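Local coordinates for tudor and KH domain-containing protein homolog (Drosophila melanogaster, PDB 5YGB) that binds the N-terminal tail of Piwi through its extended Tudor domain and is likely to recruit Piwi proteins to the piRNA biogenesis machinery, at residues 57-62 with 74-79; 127-132 with 166-171; 6-11 with 157-162. The protein carries 1 engineered substitution. All blocks are in the same frame, centred on the assembly; numbering follows the deposited sequence.

Contact 1 of 3, residues 57-62 with 74-79; sequences VGQIVA and AEIVDI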
loop_
_atom_site.group_PDB
_atom_site.type_symbol
_atom_site.label_atom_id
_atom_site.label_comp_id
_atom_site.label_asym_id
_atom_site.label_seq_id
_atom_site.Cartn_x
_atom_site.Cartn_y
_atom_site.Cartn_z
ATOM N N VAL A 57 1.702 12.361 14.515
ATOM C CA VAL A 57 1.264 11.030 14.130
ATOM C C VAL A 57 -0.248 11.014 13.916
ATOM O O VAL A 57 -1.031 11.453 14.775
ATOM C CB VAL A 57 1.684 9.999 15.191
ATOM C CG1 VAL A 57 1.062 8.646 14.903
ATOM C CG2 VAL A 57 3.209 9.887 15.249
ATOM N N GLY A 58 -0.648 10.532 12.744
ATOM C CA GLY A 58 -2.045 10.487 12.352
ATOM C C GLY A 58 -2.390 11.524 11.297
ATOM O O GLY A 58 -3.426 11.415 10.630
ATOM N N GLN A 59 -1.531 12.531 11.145
ATOM C CA GLN A 59 -1.752 13.602 10.180
ATOM C C GLN A 59 -1.713 13.062 8.754
ATOM O O GLN A 59 -0.874 12.224 8.429
ATOM C CB GLN A 59 -0.700 14.691 10.366
ATOM C CG GLN A 59 -0.975 16.003 9.631
ATOM C CD GLN A 59 0.132 17.021 9.870
ATOM O OE1 GLN A 59 1.088 16.750 10.590
ATOM N NE2 GLN A 59 0.012 18.194 9.253
ATOM N N ILE A 60 -2.622 13.543 7.913
ATOM C CA ILE A 60 -2.613 13.201 6.496
ATOM C C ILE A 60 -1.964 14.345 5.746
ATOM O O ILE A 60 -2.396 15.500 5.844
ATOM C CB ILE A 60 -4.022 12.938 5.965
ATOM C CG1 ILE A 60 -4.746 11.890 6.819
ATOM C CG2 ILE A 60 -3.967 12.460 4.536
ATOM C CD1 ILE A 60 -4.030 10.551 6.932
ATOM N N VAL A 61 -0.922 14.020 4.996
ATOM C CA VAL A 61 -0.076 15.012 4.339
ATOM C C VAL A 61 0.105 14.686 2.858
ATOM O O VAL A 61 -0.376 13.650 2.370
ATOM C CB VAL A 61 1.314 15.102 5.028
ATOM C CG1 VAL A 61 1.169 15.515 6.486
ATOM C CG2 VAL A 61 2.043 13.762 4.946
ATOM N N ALA A 62 0.774 15.586 2.140
ATOM C CA ALA A 62 1.236 15.344 0.779
ATOM C C ALA A 62 2.733 15.101 0.828
ATOM O O ALA A 62 3.437 15.824 1.530
ATOM C CB ALA A 62 0.915 16.530 -0.124
ATOM N N ALA A 74 -0.321 10.736 2.141
ATOM C CA ALA A 74 0.368 9.892 3.097
ATOM C C ALA A 74 -0.086 10.172 4.516
ATOM O O ALA A 74 -0.461 11.296 4.854
ATOM C CB ALA A 74 1.886 10.072 2.969
ATOM N N GLU A 75 -0.043 9.139 5.348
ATOM C CA GLU A 75 -0.359 9.217 6.765
ATOM C C GLU A 75 0.932 9.144 7.574
ATOM O O GLU A 75 1.755 8.247 7.366
ATOM C CB GLU A 75 -1.315 8.074 7.139
ATOM C CG GLU A 75 -1.598 7.932 8.624
ATOM C CD GLU A 75 -2.386 6.679 8.954
ATOM O OE1 GLU A 75 -2.765 5.924 8.030
ATOM O OE2 GLU A 75 -2.633 6.453 10.150
ATOM N N ILE A 76 1.132 10.086 8.485
ATOM C CA ILE A 76 2.285 10.002 9.374
ATOM C C ILE A 76 2.051 8.900 10.406
ATOM O O ILE A 76 1.083 8.942 11.184
ATOM C CB ILE A 76 2.554 11.344 10.072
ATOM C CG1 ILE A 76 2.848 12.434 9.032
ATOM C CG2 ILE A 76 3.715 11.209 11.086
ATOM C CD1 ILE A 76 3.216 13.786 9.630
ATOM N N VAL A 77 2.909 7.884 10.402
ATOM C CA VAL A 77 2.732 6.816 11.377
ATOM C C VAL A 77 3.793 6.841 12.473
ATOM O O VAL A 77 3.614 6.196 13.508
ATOM C CB VAL A 77 2.690 5.433 10.704
ATOM C CG1 VAL A 77 1.493 5.365 9.748
ATOM C CG2 VAL A 77 3.971 5.148 9.979
ATOM N N ASP A 78 4.873 7.597 12.279
ATOM C CA ASP A 78 5.883 7.748 13.327
ATOM C C ASP A 78 6.745 8.956 13.006
ATOM O O ASP A 78 6.861 9.364 11.844
ATOM C CB ASP A 78 6.744 6.472 13.461
ATOM C CG ASP A 78 7.290 6.259 14.872
ATOM O OD1 ASP A 78 7.135 7.144 15.741
ATOM O OD2 ASP A 78 7.878 5.178 15.104
ATOM N N ILE A 79 7.333 9.535 14.046
ATOM C CA ILE A 79 8.233 10.672 13.930
ATOM C C ILE A 79 9.394 10.438 14.882
ATOM O O ILE A 79 9.182 10.101 16.045
ATOM C CB ILE A 79 7.536 12.004 14.285
ATOM C CG1 ILE A 79 6.311 12.255 13.401
ATOM C CG2 ILE A 79 8.519 13.165 14.188
ATOM C CD1 ILE A 79 5.517 13.461 13.843
HETATM O O HOH W 1 -4.722 8.912 10.593
#

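Contact 2 of 3, residues 127-132 with 166-171; sequences FLANVK and VVTYKE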
loop_
_atom_site.group_PDB
_atom_site.type_symbol
_atom_site.label_atom_id
_atom_site.label_comp_id
_atom_site.label_asym_id
_atom_site.label_seq_id
_atom_site.Cartn_x
_atom_site.Cartn_y
_atom_site.Cartn_z
ATOM N N PHE A 127 -4.441 -10.415 2.923
ATOM C CA PHE A 127 -3.579 -11.584 2.808
ATOM C C PHE A 127 -4.168 -12.559 1.791
ATOM O O PHE A 127 -5.360 -12.499 1.481
ATOM C CB PHE A 127 -3.363 -12.253 4.189
ATOM C CG PHE A 127 -4.584 -12.947 4.767
ATOM C CD1 PHE A 127 -5.544 -12.227 5.466
ATOM C CD2 PHE A 127 -4.730 -14.322 4.670
ATOM C CE1 PHE A 127 -6.645 -12.859 6.027
ATOM C CE2 PHE A 127 -5.830 -14.956 5.231
ATOM C CZ PHE A 127 -6.784 -14.218 5.911
ATOM N N LEU A 128 -3.320 -13.421 1.247
ATOM C CA LEU A 128 -3.780 -14.438 0.311
ATOM C C LEU A 128 -4.346 -15.595 1.112
ATOM O O LEU A 128 -3.632 -16.203 1.899
ATOM C CB LEU A 128 -2.644 -14.917 -0.598
ATOM C CG LEU A 128 -3.039 -15.781 -1.798
ATOM C CD1 LEU A 128 -3.863 -14.947 -2.779
ATOM C CD2 LEU A 128 -1.790 -16.353 -2.467
ATOM N N ALA A 129 -5.632 -15.884 0.936
ATOM C CA ALA A 129 -6.274 -16.951 1.705
ATOM C C ALA A 129 -5.732 -18.340 1.366
ATOM O O ALA A 129 -5.276 -18.597 0.251
ATOM C CB ALA A 129 -7.774 -16.912 1.484
ATOM N N ASN A 130 -5.772 -19.215 2.367
ATOM C CA ASN A 130 -5.540 -20.657 2.200
ATOM C C ASN A 130 -4.108 -21.052 1.838
ATOM O O ASN A 130 -3.882 -22.133 1.284
ATOM C CB ASN A 130 -6.511 -21.223 1.157
ATOM C CG ASN A 130 -7.970 -20.978 1.525
ATOM O OD1 ASN A 130 -8.380 -21.223 2.663
ATOM N ND2 ASN A 130 -8.752 -20.490 0.571
ATOM N N VAL A 131 -3.143 -20.197 2.167
ATOM C CA VAL A 131 -1.729 -20.536 2.014
ATOM C C VAL A 131 -0.912 -20.240 3.268
ATOM O O VAL A 131 -1.278 -19.397 4.095
ATOM C CB VAL A 131 -1.061 -19.774 0.838
ATOM C CG1 VAL A 131 -1.773 -20.051 -0.471
ATOM C CG2 VAL A 131 -0.999 -18.272 1.125
ATOM N N LYS A 132 0.210 -20.938 3.393
ATOM C CA LYS A 132 1.204 -20.612 4.405
ATOM C C LYS A 132 2.590 -20.868 3.838
ATOM O O LYS A 132 2.738 -21.495 2.786
ATOM C CB LYS A 132 0.991 -21.420 5.689
ATOM C CG LYS A 132 1.202 -22.906 5.520
ATOM C CD LYS A 132 0.987 -23.630 6.828
ATOM C CE LYS A 132 1.329 -25.104 6.688
ATOM N NZ LYS A 132 1.130 -25.838 7.967
ATOM N N VAL A 166 -13.143 -11.694 -1.516
ATOM C CA VAL A 166 -12.921 -11.855 -0.085
ATOM C C VAL A 166 -13.601 -13.137 0.372
ATOM O O VAL A 166 -14.809 -13.301 0.177
ATOM C CB VAL A 166 -13.461 -10.654 0.705
ATOM C CG1 VAL A 166 -13.323 -10.891 2.204
ATOM C CG2 VAL A 166 -12.732 -9.378 0.298
ATOM N N VAL A 167 -12.834 -14.058 0.950
ATOM C CA VAL A 167 -13.403 -15.339 1.374
ATOM C C VAL A 167 -13.237 -15.610 2.862
ATOM O O VAL A 167 -13.797 -16.581 3.377
ATOM C CB VAL A 167 -12.790 -16.525 0.593
ATOM C CG1 VAL A 167 -13.095 -16.396 -0.898
ATOM C CG2 VAL A 167 -11.286 -16.633 0.852
ATOM N N THR A 168 -12.483 -14.760 3.558
ATOM C CA THR A 168 -12.276 -14.931 4.996
ATOM C C THR A 168 -11.693 -13.646 5.580
ATOM O O THR A 168 -11.346 -12.730 4.840
ATOM C CB THR A 168 -11.337 -16.129 5.302
ATOM O OG1 THR A 168 -11.361 -16.434 6.708
ATOM C CG2 THR A 168 -9.909 -15.817 4.868
ATOM N N TYR A 169 -11.602 -13.594 6.906
ATOM C CA TYR A 169 -10.974 -12.497 7.649
ATOM C C TYR A 169 -10.091 -13.057 8.747
ATOM O O TYR A 169 -10.388 -14.123 9.297
ATOM C CB TYR A 169 -12.007 -11.565 8.305
ATOM C CG TYR A 169 -12.798 -10.716 7.350
ATOM C CD1 TYR A 169 -12.295 -9.509 6.883
ATOM C CD2 TYR A 169 -14.052 -11.121 6.918
ATOM C CE1 TYR A 169 -13.020 -8.730 5.995
ATOM C CE2 TYR A 169 -14.778 -10.356 6.034
ATOM C CZ TYR A 169 -14.264 -9.166 5.580
ATOM O OH TYR A 169 -14.999 -8.420 4.703
ATOM N N LYS A 170 -9.027 -12.336 9.087
ATOM C CA LYS A 170 -8.200 -12.714 10.223
ATOM C C LYS A 170 -7.960 -11.494 11.088
ATOM O O LYS A 170 -7.827 -10.378 10.595
ATOM C CB LYS A 170 -6.870 -13.337 9.776
ATOM C CG LYS A 170 -5.774 -12.345 9.427
ATOM C CD LYS A 170 -4.387 -12.978 9.510
ATOM C CE LYS A 170 -4.169 -13.999 8.407
ATOM N NZ LYS A 170 -2.742 -14.442 8.299
ATOM N N GLU A 171 -7.948 -11.711 12.394
ATOM C CA GLU A 171 -7.655 -10.649 13.331
ATOM C C GLU A 171 -6.225 -10.196 13.125
ATOM O O GLU A 171 -5.317 -11.021 13.024
ATOM C CB GLU A 171 -7.866 -11.134 14.766
ATOM C CG GLU A 171 -8.350 -10.066 15.713
ATOM C CD GLU A 171 -8.390 -10.546 17.144
ATOM O OE1 GLU A 171 -7.749 -11.576 17.448
ATOM O OE2 GLU A 171 -9.078 -9.903 17.960
#

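Contact 3 of 3, residues 6-11 with 157-162; sequences EVYVSA and AHWRKL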
loop_
_atom_site.group_PDB
_atom_site.type_symbol
_atom_site.label_atom_id
_atom_site.label_comp_id
_atom_site.label_asym_id
_atom_site.label_seq_id
_atom_site.Cartn_x
_atom_site.Cartn_y
_atom_site.Cartn_z
ATOM N N GLU A 6 -12.630 -6.420 -9.589
ATOM C CA GLU A 6 -11.413 -6.173 -10.361
ATOM C C GLU A 6 -10.472 -5.319 -9.535
ATOM O O GLU A 6 -10.874 -4.287 -9.009
ATOM C CB GLU A 6 -11.724 -5.480 -11.696
ATOM C CG GLU A 6 -12.669 -6.253 -12.617
ATOM C CD GLU A 6 -12.787 -5.618 -13.984
ATOM O OE1 GLU A 6 -12.693 -4.377 -14.079
ATOM O OE2 GLU A 6 -12.970 -6.364 -14.971
ATOM N N VAL A 7 -9.224 -5.760 -9.401
ATOM C CA VAL A 7 -8.246 -5.035 -8.586
ATOM C C VAL A 7 -6.868 -4.979 -9.226
ATOM O O VAL A 7 -6.537 -5.767 -10.124
ATOM C CB VAL A 7 -8.071 -5.671 -7.180
ATOM C CG1 VAL A 7 -9.404 -5.763 -6.430
ATOM C CG2 VAL A 7 -7.378 -7.036 -7.287
ATOM N N TYR A 8 -6.065 -4.038 -8.746
ATOM C CA TYR A 8 -4.621 -4.068 -8.948
ATOM C C TYR A 8 -3.965 -4.387 -7.625
ATOM O O TYR A 8 -4.397 -3.867 -6.598
ATOM C CB TYR A 8 -4.074 -2.721 -9.407
ATOM C CG TYR A 8 -4.615 -2.162 -10.695
ATOM C CD1 TYR A 8 -4.550 -2.891 -11.878
ATOM C CD2 TYR A 8 -5.156 -0.889 -10.736
ATOM C CE1 TYR A 8 -5.025 -2.373 -13.051
ATOM C CE2 TYR A 8 -5.634 -0.353 -11.920
ATOM C CZ TYR A 8 -5.563 -1.105 -13.069
ATOM O OH TYR A 8 -6.042 -0.585 -14.250
ATOM N N VAL A 9 -2.895 -5.172 -7.636
ATOM C CA VAL A 9 -2.025 -5.270 -6.464
ATOM C C VAL A 9 -1.008 -4.130 -6.559
ATOM O O VAL A 9 -0.225 -4.061 -7.509
ATOM C CB VAL A 9 -1.340 -6.633 -6.386
ATOM C CG1 VAL A 9 -0.286 -6.619 -5.295
ATOM C CG2 VAL A 9 -2.382 -7.707 -6.124
ATOM N N SER A 10 -1.054 -3.205 -5.604
ATOM C CA SER A 10 -0.275 -1.968 -5.693
ATOM C C SER A 10 1.020 -2.016 -4.885
ATOM O O SER A 10 1.944 -1.260 -5.170
ATOM C CB SER A 10 -1.115 -0.762 -5.241
ATOM O OG SER A 10 -1.755 -1.003 -3.994
ATOM N N ALA A 11 1.084 -2.880 -3.878
ATOM C CA ALA A 11 2.296 -3.039 -3.086
ATOM C C ALA A 11 2.288 -4.418 -2.463
ATOM O O ALA A 11 1.222 -4.954 -2.152
ATOM C CB ALA A 11 2.399 -1.947 -2.004
ATOM N N ALA A 157 2.353 -3.299 -8.979
ATOM C CA ALA A 157 2.635 -1.901 -9.336
ATOM C C ALA A 157 2.659 -1.627 -10.843
ATOM O O ALA A 157 2.960 -0.504 -11.254
ATOM C CB ALA A 157 3.956 -1.432 -8.689
ATOM N N HIS A 158 2.313 -2.614 -11.665
ATOM C CA HIS A 158 2.340 -2.430 -13.123
ATOM C C HIS A 158 0.965 -2.530 -13.767
ATOM O O HIS A 158 0.851 -2.846 -14.957
ATOM C CB HIS A 158 3.295 -3.430 -13.765
ATOM C CG HIS A 158 4.727 -3.139 -13.482
ATOM N ND1 HIS A 158 5.481 -3.874 -12.582
ATOM C CD2 HIS A 158 5.558 -2.184 -13.963
ATOM C CE1 HIS A 158 6.698 -3.386 -12.532
ATOM N NE2 HIS A 158 6.779 -2.358 -13.358
ATOM N N TRP A 159 -0.069 -2.232 -12.985
ATOM C CA TRP A 159 -1.427 -2.104 -13.507
ATOM C C TRP A 159 -1.935 -3.385 -14.160
ATOM O O TRP A 159 -2.581 -3.338 -15.212
ATOM C CB TRP A 159 -1.509 -0.944 -14.521
ATOM C CG TRP A 159 -0.896 0.336 -14.021
ATOM C CD1 TRP A 159 0.332 0.851 -14.347
ATOM C CD2 TRP A 159 -1.480 1.245 -13.094
ATOM N NE1 TRP A 159 0.538 2.034 -13.680
ATOM C CE2 TRP A 159 -0.558 2.299 -12.904
ATOM C CE3 TRP A 159 -2.690 1.276 -12.401
ATOM C CZ2 TRP A 159 -0.813 3.365 -12.048
ATOM C CZ3 TRP A 159 -2.942 2.336 -11.555
ATOM C CH2 TRP A 159 -2.009 3.369 -11.385
ATOM N N ARG A 160 -1.659 -4.527 -13.539
ATOM C CA ARG A 160 -2.181 -5.799 -14.024
ATOM C C ARG A 160 -3.514 -6.130 -13.367
ATOM O O ARG A 160 -3.585 -6.341 -12.149
ATOM C CB ARG A 160 -1.189 -6.933 -13.764
ATOM C CG ARG A 160 -1.760 -8.306 -14.139
ATOM C CD ARG A 160 -0.696 -9.382 -14.173
ATOM N NE ARG A 160 0.224 -9.157 -15.282
ATOM C CZ ARG A 160 -0.029 -9.492 -16.543
ATOM N NH1 ARG A 160 -1.173 -10.085 -16.861
ATOM N NH2 ARG A 160 0.866 -9.238 -17.489
ATOM N N LYS A 161 -4.578 -6.193 -14.160
ATOM C CA LYS A 161 -5.874 -6.539 -13.604
ATOM C C LYS A 161 -5.917 -7.963 -13.067
ATOM O O LYS A 161 -5.514 -8.916 -13.742
ATOM C CB LYS A 161 -6.984 -6.361 -14.637
ATOM C CG LYS A 161 -8.293 -6.985 -14.180
ATOM C CD LYS A 161 -9.475 -6.518 -15.000
ATOM C CE LYS A 161 -9.357 -6.970 -16.421
ATOM N NZ LYS A 161 -10.514 -6.460 -17.210
ATOM N N LEU A 162 -6.407 -8.093 -11.838
ATOM C CA LEU A 162 -6.700 -9.377 -11.220
ATOM C C LEU A 162 -8.150 -9.370 -10.765
ATOM O O LEU A 162 -8.736 -8.303 -10.571
ATOM C CB LEU A 162 -5.784 -9.644 -10.016
ATOM C CG LEU A 162 -4.288 -9.675 -10.291
ATOM C CD1 LEU A 162 -3.539 -9.878 -8.980
ATOM C CD2 LEU A 162 -3.930 -10.776 -11.274
HETATM O O HOH W 2 -11.292 -3.770 -16.277
HETATM O O HOH W 3 -2.109 -6.668 -9.925
HETATM O O HOH W 4 -0.441 -4.689 -10.890
HETATM O O HOH W 5 -0.443 -1.937 -10.161
#

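Contact 1 of 3, residues 57-62 with 74-79
Val57 lies against the backbone of 76-78 and the side chains of Ile76 and Ile79. Its CG1, anti to the backbone N (chi1 172°), rests near the carbonyl oxygens of Ile76 and Val77. Its CG2 reaches 3.9 Å from Asp78 CA and also faces the apolar branches of Ile76 and Ile79. Gly58 follows, and its N donates to Ile76 O over 2.8 Å. Its backbone angles would jam a CB against the preceding carbonyl oxygen, a conformation suited to glycine. Gly58 O takes a hydrogen bond from a water that also donates, weakly, to Glu75 OE2. The carboxylate of Glu75 has firmer partners in Ser180 OG and the backbone N of Ala181. Gln59 O receives Ile76 N at 2.9 Å, an almost straight bond. The Gln59 side chain runs side by side with that of Ile76, with OE1 3.8 Å from Ile76 CD1. The same OE1 is hydrogen-bonded to Tyr56 N. Ile60 pairs with Glu75 as an antiparallel non-hydrogen-bonded pair. Its CD1 lies 3.7 Å from Glu75 CB, against the aliphatic root of the acid. Val61 forms the hydrogen-bonded pair with Ala74: its N donates to Ala74 O at 2.8 Å, and its O accepts from Ala74 N. On the face that carries these two residues, Val61 CG2 meets Ala74 CB at 4.2 Å. Val61 CG1 touches Ile76 CD1, the two side chains crossing at about a right angle. The two pairs belong to the hairpin 60-65/70-81 of the Tudor core, and the bonds of Gly58 and Gln59 lead into it. Strand 89-95 pairs with the far edge of 70-81, where Val77 and Asp78 face Asp92 in a classic beta bulge. Strand 109-111 bonds to Ala62, and helix 25-41 covers Ala62 through Met37 and Tyr41.

Contact 2 of 3, residues 127-132 with 166-171
Phe127 offers one face of its ring to Lys170. The lysine CE sits over the centre of that face, 3.4 Å from the ring centroid and 5° off the ring normal, a close CH-pi contact. NZ goes on past it and stays above the ring, 4.3 Å from the centroid, in cation-pi geometry. Lys170 gets there by a bend: chi3 of 69° turns CE back over the phenyl ring rather than letting the chain run straight. CG lies above the rim, 3.5 Å from Phe127 CE1. The lysine therefore covers the ring with both its aliphatic part and its amino end. Thr168 adds a methyl: its CG2 approaches Phe127 CZ obliquely at 3.7 Å. The same methyl lies near Ala129 CB. Ala129 also meets Val167, whose CG2 is 3.6 Å from Ala129 CB. An alanine in place of Phe127 would probably open a gap beside Thr168 CG2 and leave the Lys170 chain free to turn, its amino group deprived of an aromatic face.

The backbones do not pair here. The nearest CA atoms, of Ala129 and Thr168, are 7.1 Å apart. Strand 188-195 completes the link: Phe127 and Ala129 make backbone hydrogen bonds with it, and Val167 and Thr168 both face its Gly191 in a classic beta bulge. That bulge turns two successive side chains toward 127-132. These side chains meet across strand 188-195 in a five-stranded sheet whose 1-2-3-5-4 order, with first and last strands paired, is that of the OB fold in the staphylococcal-nuclease-like half of an extended Tudor domain.

Contact 3 of 3, residues 6-11 with 157-162
Val9 O is gripped by Ala157 N at 3.1 Å, and two waters lie near it. One, which accepts from Trp159 N, donates to it weakly. The other accepts from Arg160 N, and its bond to Val9 O is weak and uncertain. A third water accepts from Val9 N and lies in donating reach of Arg160 O. Between Ala157 and Lys161 the loop bows away from the strand, and waters lie between the two backbones there. Pairing is restored at Val7 and Leu162, an antiparallel hydrogen-bonded pair with both N-H...O bonds made. Val7 N to Leu162 O is 2.8 Å.

Tyr8 has the most surface buried by the contact. The edge of Trp159 points at one face of the Tyr8 ring, in a T-shaped stack with planes at 88°. Trp159 CE3 comes 3.4 Å from Tyr8 CE2, above the ring but toward its rim. Tyr8 CD1 also runs up to the backbone, near Arg160 O at the ring edge. Glu6 and Lys161 form a salt bridge, OE2 to NZ at 3.3 Å, which is weak as a hydrogen bond. The Lys161 chain is bent at chi3 (65°), which places CE 3.9 Å from Glu6 OE2. A water bridges the pair, donating to Glu6 OE1 and accepting from Lys161 NZ. Val9 CG2 packs on Leu162 CD1 at 3.8 Å, and Thr154 of helix 144-154 touches both residues. The guanidinium of Arg160 turns to Glu155, with which its NE makes a salt bridge.

Strand 5-12 bonds along its other edge to strand 17-22. Its pairing with the start of strand 162-171 joins the first and fourth strands of the sheet, the closure characteristic of an OB fold.

In the fold
Contacts 2 and 3 belong to one five-stranded sheet and share strand 162-171. Contact 3 joins the start of that strand to strand 5-12, and contact 2 lies further along it. Their centres are 18 Å apart. Along the chain their segments alternate, so the N-terminal strand and the C-terminal part are woven into one domain. Contact 1 belongs to the separate Tudor sheet, inserted in sequence between the two segments of contact 3. It touches neither: nearest atoms are about 13 Å from contact 3 and about 17 Å from contact 2. Contacts 1 and 3 lie on opposite sides of the chain's centre. Together the three sample both halves of the extended Tudor domain, the Piwi-binding part of this protein.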